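Local coordinates for protein exopolygalacturonate lyase (Vibrio vulnificus, PDB 5A29) that probably cleaves pectic polysaccharide chains by beta-elimination as a manganese-binding family 2 polysaccharide lyase, at residues A[467-477]-A[520-531]; A[220-228]-A[318-326]. All blocks are in the same frame, centred on the assembly; numbering follows the deposited sequence.

Going from the N terminus, the chain first reaches contact 2, where the loop leading into strand 227-228 is met again after 89 residues by the loop between helices 308-317 and 331-349. That closed loop is rich in helix and carries one other short strand, 287-288. Contact 1 comes wholly later: helix 467-480 pairs with helix 521-532 across a return that holds helix 484-500 and several short strands. The two therefore follow in series, with neither crossing the other. They lie on opposite sides of the chain's centre, about 39 Å between contact centres, one a buried helix pair, the other a partly buried meeting of loops.

Contact 1. Residues A[467-477]-A[520-531]; sequences PMTLFSAIELY and IEPLALLTLDAT. With EDO (1,2-ethanediol), chain F.
Ala524 CB rests on one face of the Phe471 ring, 4.1 Å from the centroid and 24° off the ring normal, a CH-pi contact displaced toward the rim. The ring tip reaches past the methyl, CZ lying 3.5 Å from Ala524 CA, while Thr527 OG1 lies at the edge. At the N-terminal end Pro467 presents CB and CG to Ile520, whose CD1, in one of two conformers, touches Pro467 CB (3.5 Å) and the methyl CE of Met468. Helices 467-480 and 521-532 run nearly parallel, their local axes 9.0 Å apart and crossing at 28°, part of a helical framework consistent with the (alpha/alpha)7 barrel of polysaccharide lyase family 2. The Ala524 methyl also meets Pro467 and, on its other flank, Leu470, whose CD1 reaches Leu525 CD2 at 3.8 Å. One turn on, Ile474 extends (chi2 162°) to lay CD1 against the backbone of Leu528, 3.6 Å from its N, and its CG2 branch touches Thr531 OG1 at 3.4 Å; that hydroxyl's hydrogen bonds go to Thr527 O and Thr536. Beside Phe471 an ethanediol, probably from the crystallisation liquor, hydrogen-bonds through O1 to Glu475 OE2 (2.7 Å), a carboxylate also paired with Arg422 and Arg425.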
ATOM      1  N   PRO A 467       0.327   1.386 -14.946  1.00 19.80           N
ATOM      2  CA  PRO A 467       0.950   2.563 -14.290  1.00 19.97           C
ATOM      3  C   PRO A 467       2.404   2.280 -13.845  1.00 18.87           C
ATOM      4  O   PRO A 467       3.314   3.191 -13.911  1.00 18.45           O
ATOM      5  CB  PRO A 467       0.015   2.817 -13.083  1.00 20.43           C
ATOM      6  CG  PRO A 467      -1.330   2.268 -13.551  1.00 22.63           C
ATOM      7  CD  PRO A 467      -0.956   1.006 -14.307  1.00 22.25           C
ATOM      8  N   MET A 468       2.656   1.044 -13.384  1.00 19.22           N
ATOM      9  CA  MET A 468       4.004   0.643 -12.946  1.00 19.07           C
ATOM     10  C   MET A 468       4.991   0.696 -14.101  1.00 19.89           C
ATOM     11  O   MET A 468       6.194   0.982 -13.851  1.00 18.00           O
ATOM     12  CB  MET A 468       4.032  -0.772 -12.366  1.00 21.63           C
ATOM     13  CG  MET A 468       3.209  -0.903 -11.093  1.00 22.21           C
ATOM     14  SD  MET A 468       3.825   0.255  -9.785  1.00 31.15           S
ATOM     15  CE  MET A 468       2.366   1.246  -9.763  1.00 25.33           C
ATOM     16  N   THR A 469       4.546   0.479 -15.354  1.00 18.09           N
ATOM     17  CA  THR A 469       5.477   0.637 -16.498  1.00 17.74           C
ATOM     18  C   THR A 469       6.025   2.045 -16.539  1.00 17.99           C
ATOM     19  O   THR A 469       7.257   2.270 -16.767  1.00 19.22           O
ATOM     20  CB  THR A 469       4.755   0.359 -17.867  1.00 19.85           C
ATOM     21  OG1 THR A 469       4.032  -0.888 -17.752  1.00 18.95           O
ATOM     22  CG2 THR A 469       5.783   0.263 -18.974  1.00 21.70           C
ATOM     23  N   LEU A 470       5.110   3.004 -16.367  1.00 18.54           N
ATOM     24  CA  LEU A 470       5.473   4.433 -16.481  1.00 18.16           C
ATOM     25  C   LEU A 470       6.368   4.829 -15.278  1.00 19.91           C
ATOM     26  O   LEU A 470       7.367   5.516 -15.473  1.00 18.32           O
ATOM     27  CB  LEU A 470       4.244   5.366 -16.473  1.00 16.98           C
ATOM     28  CG  LEU A 470       3.167   5.122 -17.564  1.00 21.33           C
ATOM     29  CD1 LEU A 470       2.247   6.359 -17.634  1.00 17.81           C
ATOM     30  CD2 LEU A 470       3.891   4.926 -18.866  1.00 23.73           C
ATOM     31  N   PHE A 471       6.005   4.443 -14.048  1.00 17.05           N
ATOM     32  CA  PHE A 471       6.851   4.887 -12.916  1.00 18.14           C
ATOM     33  C   PHE A 471       8.237   4.276 -13.080  1.00 15.99           C
ATOM     34  O   PHE A 471       9.251   4.873 -12.652  1.00 18.82           O
ATOM     35  CB  PHE A 471       6.292   4.427 -11.556  1.00 17.95           C
ATOM     36  CG  PHE A 471       5.036   5.164 -11.128  1.00 17.11           C
ATOM     37  CD1 PHE A 471       4.985   6.553 -11.055  1.00 16.37           C
ATOM     38  CD2 PHE A 471       3.873   4.438 -10.801  1.00 17.39           C
ATOM     39  CE1 PHE A 471       3.794   7.215 -10.641  1.00 17.68           C
ATOM     40  CE2 PHE A 471       2.707   5.100 -10.382  1.00 17.34           C
ATOM     41  CZ  PHE A 471       2.668   6.512 -10.279  1.00 16.56           C
ATOM     42  N   SER A 472       8.297   3.040 -13.550  1.00 13.16           N
ATOM     43  CA  SER A 472       9.602   2.373 -13.640  1.00 15.80           C
ATOM     44  C   SER A 472      10.440   3.029 -14.763  1.00 17.58           C
ATOM     45  O   SER A 472      11.664   3.172 -14.668  1.00 14.24           O
ATOM     46  CB  SER A 472       9.408   0.897 -13.994  1.00 16.23           C
ATOM     47  OG  SER A 472       8.859   0.215 -12.835  1.00 17.56           O
ATOM     48  N   ALA A 473       9.802   3.269 -15.903  1.00 14.80           N
ATOM     49  CA  ALA A 473      10.552   3.906 -17.035  1.00 17.00           C
ATOM     50  C   ALA A 473      11.076   5.293 -16.647  1.00 18.70           C
ATOM     51  O   ALA A 473      12.186   5.703 -17.054  1.00 17.74           O
ATOM     52  CB  ALA A 473       9.638   3.937 -18.306  1.00 16.00           C
ATOM     53  N   ILE A 474      10.275   6.065 -15.898  1.00 17.32           N
ATOM     54  CA  ILE A 474      10.735   7.326 -15.389  1.00 17.60           C
ATOM     55  C   ILE A 474      11.926   7.164 -14.441  1.00 19.28           C
ATOM     56  O   ILE A 474      12.892   7.943 -14.506  1.00 19.48           O
ATOM     57  CB  ILE A 474       9.576   8.094 -14.718  1.00 16.84           C
ATOM     58  CG1 ILE A 474       8.499   8.465 -15.783  1.00 19.14           C
ATOM     59  CG2 ILE A 474      10.081   9.315 -13.907  1.00 19.03           C
ATOM     60  CD1 ILE A 474       7.154   8.812 -15.091  1.00 20.01           C
ATOM     61  N   GLU A 475      11.854   6.188 -13.511  1.00 16.41           N
ATOM     62  CA  GLU A 475      13.082   5.935 -12.680  1.00 19.59           C
ATOM     63  C   GLU A 475      14.303   5.608 -13.532  1.00 16.22           C
ATOM     64  O   GLU A 475      15.411   6.090 -13.270  1.00 17.08           O
ATOM     65  CB  GLU A 475      12.869   4.759 -11.702  1.00 20.92           C
ATOM     66  CG  GLU A 475      11.814   5.042 -10.706  1.00 31.20           C
ATOM     67  CD  GLU A 475      12.245   6.026  -9.612  1.00 34.88           C
ATOM     68  OE1 GLU A 475      13.476   6.210  -9.384  1.00 32.01           O
ATOM     69  OE2 GLU A 475      11.314   6.544  -8.956  1.00 28.49           O
ATOM     70  N   LEU A 476      14.135   4.816 -14.571  1.00 13.95           N
ATOM     71  CA  LEU A 476      15.291   4.486 -15.333  1.00 16.72           C
ATOM     72  C   LEU A 476      15.792   5.691 -16.142  1.00 17.98           C
ATOM     73  O   LEU A 476      16.985   5.856 -16.350  1.00 16.98           O
ATOM     74  CB  LEU A 476      14.995   3.354 -16.347  1.00 15.58           C
ATOM     75  CG  LEU A 476      15.142   2.004 -15.614  1.00 18.68           C
ATOM     76  CD1 LEU A 476      14.349   0.959 -16.354  1.00 18.06           C
ATOM     77  CD2 LEU A 476      16.649   1.598 -15.609  1.00 16.98           C
ATOM     78  N   TYR A 477      14.881   6.505 -16.616  1.00 18.75           N
ATOM     79  CA  TYR A 477      15.342   7.821 -17.157  1.00 19.77           C
ATOM     80  C   TYR A 477      16.140   8.650 -16.108  1.00 20.64           C
ATOM     81  O   TYR A 477      17.207   9.194 -16.464  1.00 21.44           O
ATOM     82  CB  TYR A 477      14.139   8.631 -17.716  1.00 21.43           C
ATOM     83  CG  TYR A 477      14.591   9.938 -18.289  1.00 22.02           C
ATOM     84  CD1 TYR A 477      15.275   9.978 -19.507  1.00 22.25           C
ATOM     85  CD2 TYR A 477      14.386  11.125 -17.570  1.00 23.55           C
ATOM     86  CE1 TYR A 477      15.771  11.186 -20.010  1.00 26.49           C
ATOM     87  CE2 TYR A 477      14.864  12.355 -18.073  1.00 29.23           C
ATOM     88  CZ  TYR A 477      15.558  12.366 -19.278  1.00 30.09           C
ATOM     89  OH  TYR A 477      16.027  13.605 -19.725  1.00 33.96           O
ATOM     90  N   ILE A 520      -4.668   5.078  -9.908  1.00 16.61           N
ATOM     91  CA  ILE A 520      -3.323   5.699  -9.923  0.50 17.29           C
ATOM     92  C   ILE A 520      -2.848   6.056 -11.334  1.00 17.48           C
ATOM     93  O   ILE A 520      -1.828   6.703 -11.506  1.00 17.87           O
ATOM     94  CB  ILE A 520      -2.302   4.778  -9.277  0.50 18.61           C
ATOM     95  CG1 ILE A 520      -2.284   3.464 -10.041  0.50 16.36           C
ATOM     96  CG2 ILE A 520      -2.619   4.600  -7.785  0.50 21.38           C
ATOM     97  CD1 ILE A 520      -1.071   2.666  -9.745  0.50 20.84           C
ATOM     98  N   GLU A 521      -3.582   5.641 -12.364  1.00 15.77           N
ATOM     99  CA  GLU A 521      -3.213   6.030 -13.751  1.00 16.85           C
ATOM    100  C   GLU A 521      -2.983   7.560 -13.846  1.00 16.90           C
ATOM    101  O   GLU A 521      -2.003   7.957 -14.479  1.00 20.55           O
ATOM    102  CB  GLU A 521      -4.331   5.645 -14.761  1.00 18.42           C
ATOM    103  CG  GLU A 521      -4.363   4.150 -15.066  1.00 22.70           C
ATOM    104  CD  GLU A 521      -5.200   3.312 -14.039  1.00 28.76           C
ATOM    105  OE1 GLU A 521      -5.658   3.830 -13.001  1.00 26.07           O
ATOM    106  OE2 GLU A 521      -5.314   2.079 -14.251  1.00 30.44           O
ATOM    107  N   PRO A 522      -3.858   8.391 -13.239  1.00 16.91           N
ATOM    108  CA  PRO A 522      -3.659   9.840 -13.330  1.00 18.24           C
ATOM    109  C   PRO A 522      -2.339  10.271 -12.747  1.00 20.47           C
ATOM    110  O   PRO A 522      -1.622  11.105 -13.364  1.00 17.29           O
ATOM    111  CB  PRO A 522      -4.767  10.421 -12.431  1.00 24.41           C
ATOM    112  CG  PRO A 522      -5.844   9.365 -12.463  1.00 24.94           C
ATOM    113  CD  PRO A 522      -5.104   8.060 -12.524  1.00 20.39           C
ATOM    114  N   LEU A 523      -2.057   9.858 -11.514  1.00 16.31           N
ATOM    115  CA  LEU A 523      -0.683  10.163 -11.004  1.00 16.49           C
ATOM    116  C   LEU A 523       0.422   9.676 -11.917  1.00 16.13           C
ATOM    117  O   LEU A 523       1.414  10.394 -12.140  1.00 16.71           O
ATOM    118  CB  LEU A 523      -0.520   9.675  -9.549  1.00 17.93           C
ATOM    119  CG  LEU A 523       0.836  10.079  -8.876  1.00 21.21           C
ATOM    120  CD1 LEU A 523       0.916  11.606  -8.714  1.00 18.96           C
ATOM    121  CD2 LEU A 523       0.939   9.381  -7.466  1.00 21.34           C
ATOM    122  N   ALA A 524       0.352   8.430 -12.424  1.00 14.62           N
ATOM    123  CA  ALA A 524       1.439   7.965 -13.273  1.00 16.44           C
ATOM    124  C   ALA A 524       1.522   8.860 -14.543  1.00 16.76           C
ATOM    125  O   ALA A 524       2.640   9.218 -14.997  1.00 15.79           O
ATOM    126  CB  ALA A 524       1.206   6.536 -13.716  1.00 14.98           C
ATOM    127  N   LEU A 525       0.347   9.122 -15.170  1.00 16.04           N
ATOM    128  CA  LEU A 525       0.353  10.001 -16.385  1.00 16.17           C
ATOM    129  C   LEU A 525       0.917  11.386 -16.123  1.00 15.11           C
ATOM    130  O   LEU A 525       1.658  11.954 -16.965  1.00 17.70           O
ATOM    131  CB  LEU A 525      -1.093  10.094 -17.012  1.00 14.72           C
ATOM    132  CG  LEU A 525      -1.490   8.743 -17.576  1.00 15.05           C
ATOM    133  CD1 LEU A 525      -3.031   8.784 -17.816  1.00 17.53           C
ATOM    134  CD2 LEU A 525      -0.805   8.330 -18.873  1.00 15.00           C
ATOM    135  N   LEU A 526       0.539  11.973 -14.988  1.00 14.17           N
ATOM    136  CA  LEU A 526       1.043  13.315 -14.679  1.00 17.26           C
ATOM    137  C   LEU A 526       2.490  13.311 -14.271  1.00 17.88           C
ATOM    138  O   LEU A 526       3.236  14.318 -14.480  1.00 18.89           O
ATOM    139  CB  LEU A 526       0.197  13.945 -13.604  1.00 15.67           C
ATOM    140  CG  LEU A 526      -1.241  14.132 -14.060  1.00 17.88           C
ATOM    141  CD1 LEU A 526      -2.003  14.743 -12.891  1.00 18.07           C
ATOM    142  CD2 LEU A 526      -1.336  15.063 -15.306  1.00 23.48           C
ATOM    143  N   THR A 527       2.955  12.182 -13.738  1.00 17.89           N
ATOM    144  CA  THR A 527       4.411  12.132 -13.336  1.00 16.13           C
ATOM    145  C   THR A 527       5.223  12.102 -14.658  1.00 17.73           C
ATOM    146  O   THR A 527       6.324  12.691 -14.789  1.00 17.53           O
ATOM    147  CB  THR A 527       4.676  10.879 -12.439  1.00 15.64           C
ATOM    148  OG1 THR A 527       3.849  10.977 -11.242  1.00 15.71           O
ATOM    149  CG2 THR A 527       6.180  10.841 -11.940  1.00 19.15           C
ATOM    150  N   LEU A 528       4.728  11.354 -15.661  1.00 15.72           N
ATOM    151  CA  LEU A 528       5.411  11.383 -16.927  1.00 15.67           C
ATOM    152  C   LEU A 528       5.382  12.803 -17.529  1.00 18.09           C
ATOM    153  O   LEU A 528       6.432  13.286 -18.064  1.00 17.91           O
ATOM    154  CB  LEU A 528       4.802  10.395 -17.903  1.00 16.24           C
ATOM    155  CG  LEU A 528       5.286  10.467 -19.347  1.00 17.65           C
ATOM    156  CD1 LEU A 528       6.803  10.284 -19.436  1.00 19.07           C
ATOM    157  CD2 LEU A 528       4.618   9.443 -20.280  1.00 17.52           C
ATOM    158  N   ASP A 529       4.219  13.450 -17.442  1.00 18.08           N
ATOM    159  CA  ASP A 529       4.134  14.815 -18.021  1.00 19.07           C
ATOM    160  C   ASP A 529       5.110  15.736 -17.272  1.00 20.92           C
ATOM    161  O   ASP A 529       5.761  16.606 -17.888  1.00 21.69           O
ATOM    162  CB  ASP A 529       2.762  15.388 -17.778  1.00 18.90           C
ATOM    163  CG  ASP A 529       2.505  16.575 -18.670  1.00 24.61           C
ATOM    164  OD1 ASP A 529       2.596  16.416 -19.929  1.00 26.46           O
ATOM    165  OD2 ASP A 529       2.178  17.626 -18.088  1.00 26.54           O
ATOM    166  N   ALA A 530       5.162  15.615 -15.938  1.00 17.82           N
ATOM    167  CA  ALA A 530       6.156  16.392 -15.176  1.00 18.75           C
ATOM    168  C   ALA A 530       7.578  16.133 -15.666  1.00 19.22           C
ATOM    169  O   ALA A 530       8.383  17.080 -15.761  1.00 24.40           O
ATOM    170  CB  ALA A 530       6.001  16.103 -13.670  1.00 18.77           C
ATOM    171  N   THR A 531       7.920  14.889 -15.998  1.00 17.99           N
ATOM    172  CA  THR A 531       9.261  14.513 -16.371  1.00 19.34           C
ATOM    173  C   THR A 531       9.534  15.166 -17.742  1.00 26.89           C
ATOM    174  O   THR A 531      10.632  15.628 -18.003  1.00 22.88           O
ATOM    175  CB  THR A 531       9.440  12.958 -16.485  1.00 21.45           C
ATOM    176  OG1 THR A 531       9.174  12.339 -15.212  1.00 21.89           O
ATOM    177  CG2 THR A 531      10.815  12.573 -16.851  1.00 26.28           C
TER
HETATM  178  C1  EDO F1570       8.609   7.383 -10.887  1.00 31.16           C
HETATM  179  O1  EDO F1570       8.808   6.405  -9.875  1.00 33.57           O
HETATM  180  C2  EDO F1570       8.788   8.759 -10.246  1.00 40.07           C
HETATM  181  O2  EDO F1570      10.180   8.915  -9.934  1.00 48.73           O

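Contact 2. Residues A[220-228]-A[318-326]; sequences SKLPIMPET and GNIAREGNV
Pro223, which follows a cis peptide bond, and Ile224 bring most of segment 220-228's surface to the loop 318-326. The Pro223 ring meets Ile320 at about a right angle, CB lying 3.6 Å from Ile320 CD1, and its CG rests by the carbonyl oxygen of Asn319. Its own carbonyl is gripped: Asn325 ND2 donates to Pro223 O at 3.0 Å, with an N-H...O angle of 163° and the acceptor in the amide plane. The same ND2 reaches back to Ile320 O less straight (135°), while OD1 goes to Ser383, so the amide is held at both ends. Ile224 bends at chi2 (-74°), which puts CD1 over one face of the Arg322 guanidinium, 3.2 Å from NH2, with Asn319 CB also touching that methyl at 3.7 Å. Arg322 is steadied in its own plane by NH1 bonding to O of Ala321, the central residue of an inverse gamma turn, and by a water at NE. Met225, extended beyond CG, lays CE 3.7 Å from Asn325 OD1 and near Gly324 CA. Arg322 packs on Ala310 of helix 308-317 and on Ser287 of strand 287-288, the parallel partner of strand 227-228, so it touches both that helix and the small sheet.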
ATOM      1  N   SER A 220      19.950 -15.469  19.029  1.00 28.70           N
ATOM      2  CA  SER A 220      20.454 -16.856  19.017  1.00 29.09           C
ATOM      3  C   SER A 220      19.284 -17.870  18.941  1.00 28.59           C
ATOM      4  O   SER A 220      19.525 -19.040  18.676  1.00 33.38           O
ATOM      5  CB  SER A 220      21.309 -17.154  20.249  1.00 29.94           C
ATOM      6  OG  SER A 220      20.460 -17.066  21.371  1.00 30.36           O
ATOM      7  N   LYS A 221      18.047 -17.431  19.140  1.00 26.14           N
ATOM      8  CA  LYS A 221      16.870 -18.301  18.985  1.00 22.44           C
ATOM      9  C   LYS A 221      16.238 -18.266  17.596  1.00 23.08           C
ATOM     10  O   LYS A 221      15.545 -19.204  17.222  1.00 20.66           O
ATOM     11  CB  LYS A 221      15.824 -17.981  20.013  1.00 26.33           C
ATOM     12  CG  LYS A 221      16.263 -18.305  21.455  1.00 37.07           C
ATOM     13  CD  LYS A 221      15.038 -18.338  22.357  1.00 48.79           C
ATOM     14  CE  LYS A 221      15.358 -18.807  23.776  1.00 59.09           C
ATOM     15  NZ  LYS A 221      16.722 -19.405  23.830  1.00 57.28           N
ATOM     16  N   LEU A 222      16.558 -17.256  16.776  1.00 21.83           N
ATOM     17  CA  LEU A 222      15.951 -17.211  15.375  1.00 21.92           C
ATOM     18  C   LEU A 222      16.239 -18.509  14.601  1.00 27.00           C
ATOM     19  O   LEU A 222      17.372 -19.016  14.671  1.00 24.76           O
ATOM     20  CB  LEU A 222      16.533 -15.979  14.650  1.00 21.14           C
ATOM     21  CG  LEU A 222      16.146 -14.626  15.243  1.00 20.62           C
ATOM     22  CD1 LEU A 222      16.968 -13.576  14.486  1.00 21.96           C
ATOM     23  CD2 LEU A 222      14.643 -14.372  14.979  1.00 20.36           C
ATOM     24  N   PRO A 223      15.270 -19.088  13.849  1.00 24.30           N
ATOM     25  CA  PRO A 223      14.108 -18.401  13.284  1.00 22.64           C
ATOM     26  C   PRO A 223      12.902 -18.398  14.214  1.00 26.79           C
ATOM     27  O   PRO A 223      11.813 -17.917  13.816  1.00 21.13           O
ATOM     28  CB  PRO A 223      13.824 -19.226  11.992  1.00 23.37           C
ATOM     29  CG  PRO A 223      14.316 -20.600  12.315  1.00 25.85           C
ATOM     30  CD  PRO A 223      15.589 -20.345  13.128  1.00 24.20           C
ATOM     31  N   ILE A 224      13.042 -18.967  15.426  1.00 20.53           N
ATOM     32  CA  ILE A 224      11.973 -18.821  16.407  1.00 22.42           C
ATOM     33  C   ILE A 224      11.961 -17.384  16.936  1.00 23.10           C
ATOM     34  O   ILE A 224      12.990 -16.829  17.239  1.00 22.59           O
ATOM     35  CB  ILE A 224      12.169 -19.799  17.623  1.00 24.22           C
ATOM     36  CG1 ILE A 224      12.390 -21.231  17.141  1.00 30.08           C
ATOM     37  CG2 ILE A 224      11.086 -19.578  18.684  1.00 26.34           C
ATOM     38  CD1 ILE A 224      11.145 -21.882  16.645  1.00 34.10           C
ATOM     39  N   MET A 225      10.799 -16.776  17.063  1.00 20.45           N
ATOM     40  CA  MET A 225      10.742 -15.377  17.508  1.00 22.53           C
ATOM     41  C   MET A 225      10.071 -15.341  18.861  1.00 25.19           C
ATOM     42  O   MET A 225       9.379 -16.327  19.250  1.00 25.72           O
ATOM     43  CB  MET A 225       9.897 -14.567  16.499  1.00 21.37           C
ATOM     44  CG  MET A 225      10.605 -14.578  15.142  1.00 21.44           C
ATOM     45  SD  MET A 225       9.759 -13.520  13.937  1.00 23.61           S
ATOM     46  CE  MET A 225      10.672 -14.072  12.494  1.00 19.56           C
ATOM     47  N   PRO A 226      10.217 -14.218  19.575  1.00 26.38           N
ATOM     48  CA  PRO A 226       9.527 -14.024  20.886  1.00 25.79           C
ATOM     49  C   PRO A 226       8.026 -14.238  20.777  1.00 25.10           C
ATOM     50  O   PRO A 226       7.419 -13.840  19.777  1.00 24.36           O
ATOM     51  CB  PRO A 226       9.784 -12.535  21.209  1.00 27.64           C
ATOM     52  CG  PRO A 226      10.935 -12.112  20.335  1.00 26.37           C
ATOM     53  CD  PRO A 226      10.898 -12.990  19.088  1.00 25.20           C
ATOM     54  N   GLU A 227       7.397 -14.866  21.777  1.00 23.70           N
ATOM     55  CA  GLU A 227       5.948 -15.007  21.814  1.00 24.40           C
ATOM     56  C   GLU A 227       5.307 -13.909  22.589  1.00 27.12           C
ATOM     57  O   GLU A 227       5.658 -13.691  23.745  1.00 26.23           O
ATOM     58  CB  GLU A 227       5.523 -16.350  22.415  1.00 28.97           C
ATOM     59  CG  GLU A 227       6.033 -17.492  21.548  1.00 35.30           C
ATOM     60  CD  GLU A 227       5.781 -18.848  22.206  1.00 46.44           C
ATOM     61  OE1 GLU A 227       5.057 -18.910  23.233  1.00 40.88           O
ATOM     62  OE2 GLU A 227       6.318 -19.844  21.693  1.00 47.50           O
ATOM     63  N   THR A 228       4.356 -13.213  21.975  1.00 19.57           N
ATOM     64  CA  THR A 228       3.618 -12.149  22.627  1.00 22.15           C
ATOM     65  C   THR A 228       2.209 -12.380  22.107  1.00 23.69           C
ATOM     66  O   THR A 228       1.780 -13.540  22.043  1.00 25.30           O
ATOM     67  CB  THR A 228       4.129 -10.772  22.194  1.00 26.47           C
ATOM     68  OG1 THR A 228       3.960 -10.658  20.757  1.00 25.14           O
ATOM     69  CG2 THR A 228       5.633 -10.629  22.533  1.00 26.87           C
ATOM     70  N   GLY A 318       9.377 -27.914  10.871  1.00 25.03           N
ATOM     71  CA  GLY A 318      10.160 -27.629  12.088  1.00 26.86           C
ATOM     72  C   GLY A 318      10.159 -26.156  12.470  1.00 26.81           C
ATOM     73  O   GLY A 318       9.193 -25.451  12.197  1.00 25.16           O
ATOM     74  N   ASN A 319      11.281 -25.693  13.036  1.00 22.75           N
ATOM     75  CA  ASN A 319      11.365 -24.400  13.661  1.00 24.27           C
ATOM     76  C   ASN A 319      11.230 -23.235  12.643  1.00 22.14           C
ATOM     77  O   ASN A 319      10.908 -22.145  13.080  1.00 22.74           O
ATOM     78  CB  ASN A 319      12.764 -24.252  14.288  1.00 28.84           C
ATOM     79  CG  ASN A 319      12.935 -25.115  15.539  1.00 34.68           C
ATOM     80  OD1 ASN A 319      11.980 -25.706  16.043  1.00 35.45           O
ATOM     81  ND2 ASN A 319      14.123 -25.108  16.076  1.00 33.95           N
ATOM     82  N   ILE A 320      11.552 -23.471  11.349  1.00 20.68           N
ATOM     83  CA  ILE A 320      11.347 -22.350  10.336  1.00 19.46           C
ATOM     84  C   ILE A 320       9.847 -21.967  10.277  1.00 22.77           C
ATOM     85  O   ILE A 320       9.505 -20.826   9.923  1.00 21.32           O
ATOM     86  CB  ILE A 320      11.980 -22.668   8.967  1.00 19.99           C
ATOM     87  CG1 ILE A 320      12.076 -21.383   8.071  1.00 18.72           C
ATOM     88  CG2 ILE A 320      11.173 -23.754   8.225  1.00 22.84           C
ATOM     89  CD1 ILE A 320      12.967 -20.273   8.663  1.00 19.55           C
ATOM     90  N   ALA A 321       8.934 -22.913  10.614  1.00 18.44           N
ATOM     91  CA  ALA A 321       7.498 -22.654  10.429  1.00 20.23           C
ATOM     92  C   ALA A 321       6.976 -21.783  11.564  1.00 21.38           C
ATOM     93  O   ALA A 321       6.319 -22.287  12.497  1.00 20.01           O
ATOM     94  CB  ALA A 321       6.669 -23.980  10.339  1.00 22.17           C
ATOM     95  N   ARG A 322       7.220 -20.464  11.470  1.00 17.83           N
ATOM     96  CA  ARG A 322       6.626 -19.490  12.351  1.00 17.28           C
ATOM     97  C   ARG A 322       6.170 -18.368  11.423  1.00 17.88           C
ATOM     98  O   ARG A 322       6.773 -18.168  10.364  1.00 17.39           O
ATOM     99  CB  ARG A 322       7.665 -18.931  13.375  1.00 18.35           C
ATOM    100  CG  ARG A 322       8.172 -20.021  14.386  1.00 23.38           C
ATOM    101  CD  ARG A 322       7.021 -20.577  15.252  1.00 25.57           C
ATOM    102  NE  ARG A 322       7.536 -21.559  16.235  1.00 29.64           N
ATOM    103  CZ  ARG A 322       7.875 -22.830  15.999  1.00 37.94           C
ATOM    104  NH1 ARG A 322       7.683 -23.436  14.815  1.00 34.82           N
ATOM    105  NH2 ARG A 322       8.403 -23.549  17.010  1.00 37.77           N
ATOM    106  N   GLU A 323       5.213 -17.601  11.867  1.00 16.97           N
ATOM    107  CA  GLU A 323       4.497 -16.659  10.925  1.00 18.59           C
ATOM    108  C   GLU A 323       5.413 -15.658  10.234  1.00 20.18           C
ATOM    109  O   GLU A 323       5.194 -15.303   9.038  1.00 18.33           O
ATOM    110  CB  GLU A 323       3.376 -15.923  11.650  1.00 19.70           C
ATOM    111  CG  GLU A 323       2.243 -16.903  12.023  1.00 21.07           C
ATOM    112  CD  GLU A 323       1.148 -16.254  12.844  1.00 24.85           C
ATOM    113  OE1 GLU A 323       0.770 -15.047  12.602  1.00 25.87           O
ATOM    114  OE2 GLU A 323       0.569 -16.949  13.710  1.00 21.28           O
ATOM    115  N   GLY A 324       6.393 -15.134  10.990  1.00 18.00           N
ATOM    116  CA  GLY A 324       7.302 -14.118  10.375  1.00 15.90           C
ATOM    117  C   GLY A 324       8.162 -14.671   9.281  1.00 16.71           C
ATOM    118  O   GLY A 324       8.617 -13.921   8.413  1.00 18.29           O
ATOM    119  N   ASN A 325       8.399 -15.983   9.269  1.00 16.44           N
ATOM    120  CA  ASN A 325       9.239 -16.583   8.252  1.00 15.28           C
ATOM    121  C   ASN A 325       8.493 -17.003   6.987  1.00 14.10           C
ATOM    122  O   ASN A 325       9.154 -17.385   6.008  1.00 16.34           O
ATOM    123  CB  ASN A 325       9.989 -17.812   8.791  1.00 17.60           C
ATOM    124  CG  ASN A 325      10.831 -17.443  10.016  1.00 20.17           C
ATOM    125  OD1 ASN A 325      11.672 -16.538   9.933  1.00 17.33           O
ATOM    126  ND2 ASN A 325      10.582 -18.104  11.139  1.00 18.84           N
ATOM    127  N   VAL A 326       7.195 -16.807   6.948  1.00 13.35           N
ATOM    128  CA  VAL A 326       6.439 -17.121   5.683  1.00 14.19           C
ATOM    129  C   VAL A 326       6.522 -15.927   4.680  1.00 14.37           C
ATOM    130  O   VAL A 326       6.097 -14.812   5.024  1.00 16.02           O
ATOM    131  CB  VAL A 326       4.975 -17.381   6.017  1.00 15.69           C
ATOM    132  CG1 VAL A 326       4.129 -17.559   4.733  1.00 14.82           C
ATOM    133  CG2 VAL A 326       4.855 -18.664   6.896  1.00 14.96           C
TER
HETATM  134  O   HOH W   1       7.646 -20.179  18.537  1.00 39.66           O